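PDB 3G9K: capsule biosynthesis protein capD from Bacillus anthracis, which cleaves the poly-gamma-D-glutamate capsule and joins it through an amide bond to meso-diaminopimelic acid in the peptidoglycan. Local coordinates for residues N36-N41 with K54-F59; Q84-I89 with G147-L152; T115-I120 with N136-V141. All blocks are in the same frame, centred on the assembly; numbering follows the deposited sequence.

Contact 1: residues N36-N41 with K54-F59; sequences NNQLQN and KRSRTF
Ser56 presses its CB against the backbone carbonyl of Leu39, and CB to O is 3.0 Å. This is the tight part of the contact. One residue on, the N-H of Arg57 donates to Asn41 O at 3.0 Å in a nearly straight bond (175° at the hydrogen). Arg57 CB and CG lie against the same Asn41 O, and the guanidinium end leads away. Asn41 adds a weak second link from its ND2 to Arg57 O, 3.5 Å long. Its CG stands anti to the carbonyl carbon (chi1 -83°), which brings CG to 4.0 Å from Arg57 O. Asn41 is on the exposed side.

The part around Gln38 is looser and is bridged by one water. The Gln38 chain is extended beyond CG, and NE2 stops 3.5 Å from Lys54 O. The water accepts a good bond from Ser56 N at 2.8 Å and a weak one from Gln38 NE2. Ser56 OG is hydrogen-bonded to Arg85 NH2 of the other capD chain, and Arg55 NE forms a salt bridge with Asp83 of that chain. The side chain of Leu39 lies about 4 Å from a bound glutamic acid. Both segments belong to the long loop between strand 33-34 and strand 63-67.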
# COMPACT_ATOMS: atom_id res chain seq x y z
N ASN B 36 -2.87 -5.60 13.92
CA ASN B 36 -1.62 -5.09 13.45
C ASN B 36 -0.50 -5.26 14.47
O ASN B 36 -0.75 -5.27 15.68
CB ASN B 36 -1.76 -3.58 13.17
CG ASN B 36 -1.95 -2.76 14.45
OD1 ASN B 36 -0.96 -2.38 15.09
ND2 ASN B 36 -3.19 -2.49 14.82
N ASN B 37 0.73 -5.30 13.97
CA ASN B 37 1.87 -4.97 14.81
C ASN B 37 2.28 -3.55 14.50
O ASN B 37 2.12 -3.11 13.37
CB ASN B 37 3.04 -5.94 14.63
CG ASN B 37 3.72 -5.76 13.33
OD1 ASN B 37 4.87 -5.28 13.26
ND2 ASN B 37 3.06 -6.18 12.27
N GLN B 38 2.77 -2.82 15.49
CA GLN B 38 3.15 -1.45 15.29
C GLN B 38 4.67 -1.39 15.41
O GLN B 38 5.22 -1.82 16.41
CB GLN B 38 2.48 -0.54 16.33
CG GLN B 38 2.58 0.94 15.98
CD GLN B 38 1.89 1.83 16.98
OE1 GLN B 38 1.30 1.34 17.94
NE2 GLN B 38 1.96 3.14 16.78
N LEU B 39 5.33 -0.91 14.36
CA LEU B 39 6.78 -0.75 14.41
C LEU B 39 7.07 0.46 15.29
O LEU B 39 6.33 1.46 15.25
CB LEU B 39 7.40 -0.55 13.03
CG LEU B 39 7.81 -1.80 12.24
CD1 LEU B 39 8.35 -2.88 13.17
CD2 LEU B 39 6.67 -2.35 11.40
N GLN B 40 8.13 0.35 16.09
CA GLN B 40 8.55 1.43 16.99
C GLN B 40 9.51 2.41 16.29
O GLN B 40 10.51 2.86 16.86
CB GLN B 40 9.17 0.82 18.25
CG GLN B 40 8.12 0.20 19.19
CD GLN B 40 7.35 1.25 19.99
OE1 GLN B 40 7.56 2.46 19.83
NE2 GLN B 40 6.45 0.80 20.86
N ASN B 41 9.13 2.76 15.06
CA ASN B 41 9.94 3.55 14.15
C ASN B 41 9.83 5.03 14.48
O ASN B 41 8.84 5.66 14.11
CB ASN B 41 9.44 3.31 12.71
CG ASN B 41 10.02 2.06 12.07
OD1 ASN B 41 11.18 1.68 12.32
ND2 ASN B 41 9.24 1.42 11.20
N LYS B 54 0.78 8.48 19.06
CA LYS B 54 1.75 8.78 18.04
C LYS B 54 1.62 7.74 16.93
O LYS B 54 1.32 6.58 17.19
CB LYS B 54 3.15 8.71 18.66
CG LYS B 54 4.26 9.40 17.87
CD LYS B 54 5.48 9.67 18.78
CE LYS B 54 5.98 11.11 18.67
NZ LYS B 54 6.50 11.60 19.98
N ARG B 55 1.89 8.16 15.70
CA ARG B 55 2.02 7.24 14.58
C ARG B 55 3.49 7.02 14.30
O ARG B 55 4.27 7.96 14.31
CB ARG B 55 1.41 7.86 13.34
CG ARG B 55 -0.06 8.09 13.42
CD ARG B 55 -0.47 9.18 12.45
NE ARG B 55 -1.89 9.07 12.10
CZ ARG B 55 -2.89 9.38 12.91
NH1 ARG B 55 -2.65 9.80 14.15
NH2 ARG B 55 -4.14 9.25 12.48
N SER B 56 3.87 5.79 14.02
CA SER B 56 5.25 5.50 13.66
C SER B 56 5.54 5.84 12.19
O SER B 56 4.63 5.97 11.37
CB SER B 56 5.58 4.04 13.95
OG SER B 56 4.91 3.21 13.04
N ARG B 57 6.82 5.99 11.87
CA ARG B 57 7.21 6.29 10.50
C ARG B 57 6.97 5.07 9.60
O ARG B 57 7.18 3.93 10.03
CB ARG B 57 8.68 6.75 10.46
CG ARG B 57 8.96 8.04 11.27
CD ARG B 57 7.88 9.12 11.03
NE ARG B 57 8.25 10.49 11.46
CZ ARG B 57 8.95 11.38 10.74
NH1 ARG B 57 9.40 11.09 9.51
NH2 ARG B 57 9.20 12.59 11.25
N THR B 58 6.53 5.30 8.37
CA THR B 58 6.35 4.22 7.40
C THR B 58 6.90 4.63 6.06
O THR B 58 6.90 5.81 5.69
CB THR B 58 4.85 3.78 7.26
OG1 THR B 58 4.73 2.79 6.22
CG2 THR B 58 3.98 4.96 6.96
N PHE B 59 7.38 3.67 5.32
CA PHE B 59 7.91 3.91 4.03
C PHE B 59 6.85 3.87 2.94
O PHE B 59 7.14 4.10 1.80
CB PHE B 59 9.02 2.90 3.74
CG PHE B 59 10.37 3.34 4.23
CD1 PHE B 59 11.14 4.18 3.49
CD2 PHE B 59 10.84 2.93 5.44
CE1 PHE B 59 12.35 4.58 3.94
CE2 PHE B 59 12.05 3.35 5.89
CZ PHE B 59 12.80 4.15 5.14
O HOH W 1 1.75 3.93 13.63

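Contact 2: residues Q84-I89 with G147-L152; sequences QILTPI and GGVQAL
Val149 meets three side chains of the helix, Ile85, Leu86 and Ile89, and all of these contacts are apolar. Its CG2 is the shared point. Ile89 reaches it tip to tip, with CD1 3.5 Å from CG2, tighter than usual for two carbons. Ile85 slides past in the opposite direction and touches CG2 with its own CG2 at 3.7 Å. Leu86 comes in obliquely with CD2, 3.9 Å from Val149 CG2 and 4.0 Å from CG1. With CG1 anti to the backbone N (chi1 176°), CG2 is the valine methyl that faces all three helix side chains.

The second kind of contact is side chain on backbone. Gly147 has no side chain, and Ile85 CD1 rests directly on its backbone, 3.9 Å from both N and CA.

Polar bonds fix the loop from outside. Val149 N is bonded to Asp166 OD2, and Gly147 O to NE of Arg169, a poly-gamma-D-glutamate-binding residue. The contact is buried near the centre of the chain. It packs helix 82-94 against the loop that leads into strand 150-155, with helix 100-105 touching Ile89 and Val149, and strand 70-75 touching Leu86 and Val149.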
# COMPACT_ATOMS: atom_id res chain seq x y z
N GLN B 84 12.77 2.33 -2.97
CA GLN B 84 13.76 1.62 -3.81
C GLN B 84 13.13 0.81 -4.91
O GLN B 84 13.73 0.60 -5.94
CB GLN B 84 14.64 0.70 -2.96
CG GLN B 84 15.57 1.49 -2.02
CD GLN B 84 16.64 0.60 -1.47
OE1 GLN B 84 16.64 0.26 -0.28
NE2 GLN B 84 17.51 0.15 -2.33
N ILE B 85 11.92 0.31 -4.67
CA ILE B 85 11.17 -0.39 -5.67
C ILE B 85 10.62 0.58 -6.71
O ILE B 85 10.79 0.34 -7.92
CB ILE B 85 10.04 -1.21 -4.99
CG1 ILE B 85 10.66 -2.37 -4.18
CG2 ILE B 85 9.02 -1.73 -6.02
CD1 ILE B 85 9.81 -2.89 -3.05
N LEU B 86 10.00 1.68 -6.25
CA LEU B 86 9.32 2.60 -7.15
C LEU B 86 10.24 3.47 -8.00
O LEU B 86 9.87 3.84 -9.12
CB LEU B 86 8.31 3.46 -6.38
CG LEU B 86 7.07 2.70 -5.86
CD1 LEU B 86 6.23 3.53 -4.90
CD2 LEU B 86 6.19 2.15 -7.03
N THR B 87 11.42 3.84 -7.48
CA THR B 87 12.25 4.83 -8.19
C THR B 87 12.76 4.36 -9.56
O THR B 87 12.54 5.06 -10.52
CB THR B 87 13.38 5.38 -7.30
OG1 THR B 87 12.80 6.08 -6.22
CG2 THR B 87 14.33 6.31 -8.06
N PRO B 88 13.40 3.17 -9.64
CA PRO B 88 13.82 2.68 -10.95
C PRO B 88 12.62 2.44 -11.90
O PRO B 88 12.72 2.68 -13.10
CB PRO B 88 14.58 1.39 -10.64
CG PRO B 88 14.83 1.37 -9.19
CD PRO B 88 13.78 2.23 -8.56
N ILE B 89 11.47 2.06 -11.36
CA ILE B 89 10.30 1.86 -12.20
C ILE B 89 9.87 3.16 -12.88
O ILE B 89 9.79 3.22 -14.11
CB ILE B 89 9.14 1.23 -11.40
CG1 ILE B 89 9.50 -0.23 -11.05
CG2 ILE B 89 7.86 1.31 -12.23
CD1 ILE B 89 8.52 -0.90 -10.08
N GLY B 147 8.09 -6.38 -3.55
CA GLY B 147 6.91 -5.48 -3.57
C GLY B 147 5.74 -5.98 -4.38
O GLY B 147 5.58 -7.16 -4.57
N GLY B 148 4.94 -5.05 -4.88
CA GLY B 148 3.66 -5.36 -5.54
C GLY B 148 3.07 -4.10 -6.12
O GLY B 148 2.04 -3.58 -5.59
N VAL B 149 3.71 -3.60 -7.17
CA VAL B 149 3.39 -2.27 -7.73
C VAL B 149 2.06 -2.37 -8.48
O VAL B 149 1.87 -3.25 -9.32
CB VAL B 149 4.50 -1.75 -8.67
CG1 VAL B 149 4.10 -0.39 -9.32
CG2 VAL B 149 5.88 -1.65 -7.93
N GLN B 150 1.14 -1.46 -8.16
CA GLN B 150 -0.16 -1.35 -8.81
C GLN B 150 -0.30 0.07 -9.30
O GLN B 150 0.02 0.99 -8.57
CB GLN B 150 -1.28 -1.63 -7.82
CG GLN B 150 -1.17 -2.94 -7.22
CD GLN B 150 -1.58 -4.08 -8.15
OE1 GLN B 150 -2.43 -3.96 -9.07
NE2 GLN B 150 -0.99 -5.20 -7.89
N ALA B 151 -0.82 0.24 -10.51
CA ALA B 151 -0.90 1.56 -11.13
C ALA B 151 -2.10 1.64 -12.12
O ALA B 151 -2.57 0.61 -12.65
CB ALA B 151 0.38 1.84 -11.88
N LEU B 152 -2.61 2.85 -12.30
CA LEU B 152 -3.46 3.19 -13.46
C LEU B 152 -2.86 4.41 -14.13
O LEU B 152 -2.23 5.23 -13.48
CB LEU B 152 -4.92 3.45 -13.06
CG LEU B 152 -5.72 2.29 -12.49
CD1 LEU B 152 -7.06 2.87 -11.94
CD2 LEU B 152 -5.99 1.15 -13.48

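Contact 3: residues T115-I120 with N136-V141; sequences TAYTEI and NVKKKV
Tyr117 lies side by side with Lys140, both pointing the same way. The lysine bends at chi2 (-78°), which places CD. Further along its chain CE lies 3.6 Å from Tyr117 CE1, while CG packs on CD1. Lys138 also runs alongside the tyrosine, CG 4.2 Å from CE1, and its O sits at the ring edge. Thr115 CG2 lies over one face of the ring, near the rim, 4.0 Å above the plane. The other sheet face carries Ala116, Thr118, Val137 and Lys139. There Thr118 OG1 lies 3.8 Å from Val137 CG1. This hydroxyl is buried and has no partner in the model.

Strands 115-118 and 136-139 are the parallel neighbours of a beta-alpha-beta crossover, joined through helix 124-131. Their axes differ by 28°. Backbone bonds alternate between them, starting with Ala116 N to Asn136 O at 2.7 Å and then Lys138 N to Ala116 O. Thr118 N donates to Lys138 O. Lys140 N donates to Thr118 O at 3.0 Å.

Strand 109-112 pairs with the other edge of strand 115-118. Past the strand, Glu119 holds a salt bridge to Arg168 and a bond to Arg108 N. Met268 of the other capD chain packs on Ala116 and Thr118.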
# COMPACT_ATOMS: atom_id res chain seq x y z
N THR B 115 24.82 -4.43 1.44
CA THR B 115 24.33 -5.56 0.64
C THR B 115 23.38 -5.11 -0.48
O THR B 115 22.56 -4.20 -0.29
CB THR B 115 23.55 -6.60 1.49
OG1 THR B 115 24.34 -7.02 2.62
CG2 THR B 115 23.17 -7.83 0.65
N ALA B 116 23.48 -5.76 -1.63
CA ALA B 116 22.53 -5.58 -2.71
C ALA B 116 21.68 -6.86 -2.78
O ALA B 116 22.20 -7.95 -3.00
CB ALA B 116 23.24 -5.32 -4.02
N TYR B 117 20.39 -6.72 -2.50
CA TYR B 117 19.47 -7.83 -2.61
C TYR B 117 18.97 -7.85 -4.04
O TYR B 117 18.63 -6.82 -4.58
CB TYR B 117 18.32 -7.70 -1.63
CG TYR B 117 18.71 -7.90 -0.18
CD1 TYR B 117 19.25 -9.11 0.26
CD2 TYR B 117 18.51 -6.90 0.75
CE1 TYR B 117 19.59 -9.30 1.61
CE2 TYR B 117 18.86 -7.07 2.09
CZ TYR B 117 19.40 -8.27 2.51
OH TYR B 117 19.72 -8.40 3.84
N THR B 118 18.94 -9.03 -4.64
CA THR B 118 18.71 -9.17 -6.06
C THR B 118 17.65 -10.25 -6.23
O THR B 118 17.65 -11.25 -5.54
CB THR B 118 20.03 -9.57 -6.79
OG1 THR B 118 20.89 -8.41 -6.92
CG2 THR B 118 19.72 -10.11 -8.12
N GLU B 119 16.73 -10.02 -7.17
CA GLU B 119 15.62 -10.95 -7.37
C GLU B 119 16.02 -12.17 -8.20
O GLU B 119 15.44 -13.26 -8.03
CB GLU B 119 14.46 -10.20 -8.03
CG GLU B 119 13.13 -10.93 -7.97
CD GLU B 119 11.93 -10.04 -8.33
OE1 GLU B 119 12.11 -8.96 -8.91
OE2 GLU B 119 10.79 -10.45 -8.10
N ILE B 120 17.00 -12.00 -9.09
CA ILE B 120 17.62 -13.10 -9.83
C ILE B 120 19.10 -13.24 -9.48
O ILE B 120 19.73 -12.32 -8.93
CB ILE B 120 17.53 -12.95 -11.38
CG1 ILE B 120 18.08 -11.59 -11.85
CG2 ILE B 120 16.12 -13.11 -11.82
CD1 ILE B 120 18.09 -11.40 -13.42
N ASN B 136 28.21 -6.18 -1.59
CA ASN B 136 28.06 -7.62 -1.79
C ASN B 136 26.62 -7.94 -2.18
O ASN B 136 25.73 -7.14 -1.94
CB ASN B 136 28.57 -8.45 -0.60
CG ASN B 136 27.78 -8.21 0.66
OD1 ASN B 136 26.89 -8.99 1.01
ND2 ASN B 136 28.12 -7.14 1.39
N VAL B 137 26.41 -9.10 -2.79
CA VAL B 137 25.16 -9.40 -3.48
C VAL B 137 24.54 -10.69 -2.98
O VAL B 137 25.24 -11.69 -2.82
CB VAL B 137 25.39 -9.48 -5.00
CG1 VAL B 137 24.14 -9.92 -5.72
CG2 VAL B 137 25.87 -8.13 -5.53
N LYS B 138 23.24 -10.67 -2.74
CA LYS B 138 22.51 -11.82 -2.19
C LYS B 138 21.12 -11.91 -2.82
O LYS B 138 20.34 -10.97 -2.74
CB LYS B 138 22.40 -11.66 -0.67
CG LYS B 138 21.48 -12.67 0.06
CD LYS B 138 22.21 -13.55 1.08
CE LYS B 138 21.31 -13.91 2.26
NZ LYS B 138 21.90 -14.99 3.12
N LYS B 139 20.83 -13.06 -3.43
CA LYS B 139 19.54 -13.31 -4.06
C LYS B 139 18.45 -13.62 -3.03
O LYS B 139 18.58 -14.55 -2.23
CB LYS B 139 19.66 -14.46 -5.06
CG LYS B 139 18.34 -14.92 -5.64
CD LYS B 139 18.55 -15.95 -6.72
CE LYS B 139 17.26 -16.72 -6.99
NZ LYS B 139 17.37 -17.52 -8.26
N LYS B 140 17.35 -12.87 -3.08
CA LYS B 140 16.19 -13.10 -2.21
C LYS B 140 15.15 -13.97 -2.89
O LYS B 140 14.78 -13.73 -4.04
CB LYS B 140 15.57 -11.77 -1.78
CG LYS B 140 16.24 -11.13 -0.60
CD LYS B 140 15.82 -11.80 0.68
CE LYS B 140 16.56 -11.21 1.86
NZ LYS B 140 16.03 -11.77 3.14
N VAL B 141 14.65 -14.96 -2.15
CA VAL B 141 13.85 -16.03 -2.73
C VAL B 141 12.34 -15.79 -2.62
O VAL B 141 11.54 -16.59 -3.12
CB VAL B 141 14.20 -17.40 -2.08
CG1 VAL B 141 13.95 -18.53 -3.05
CG2 VAL B 141 15.68 -17.41 -1.63

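Contact 1 comes first along the chain and is complete before contact 2 opens. Contact 3 falls wholly between the two segments of contact 2. Contact 2 is central, with its centre about 21 Å from that of contact 1 and about 18 Å from that of contact 3. None of the three touches another. Contact 2 joins helix 82-94 to the loop that enters strand 150-155 of the four-stranded antiparallel sheet, while contact 3 lies in the separate three-stranded mixed sheet. Strand 150-155 follows strand 136-139, so the chain between them links the two sheets. Contact 1 lies in loop. All three belong to the gamma-glutamyltranspeptidase fold. Contacts 1 and 2 each lie near a bound glutamic acid.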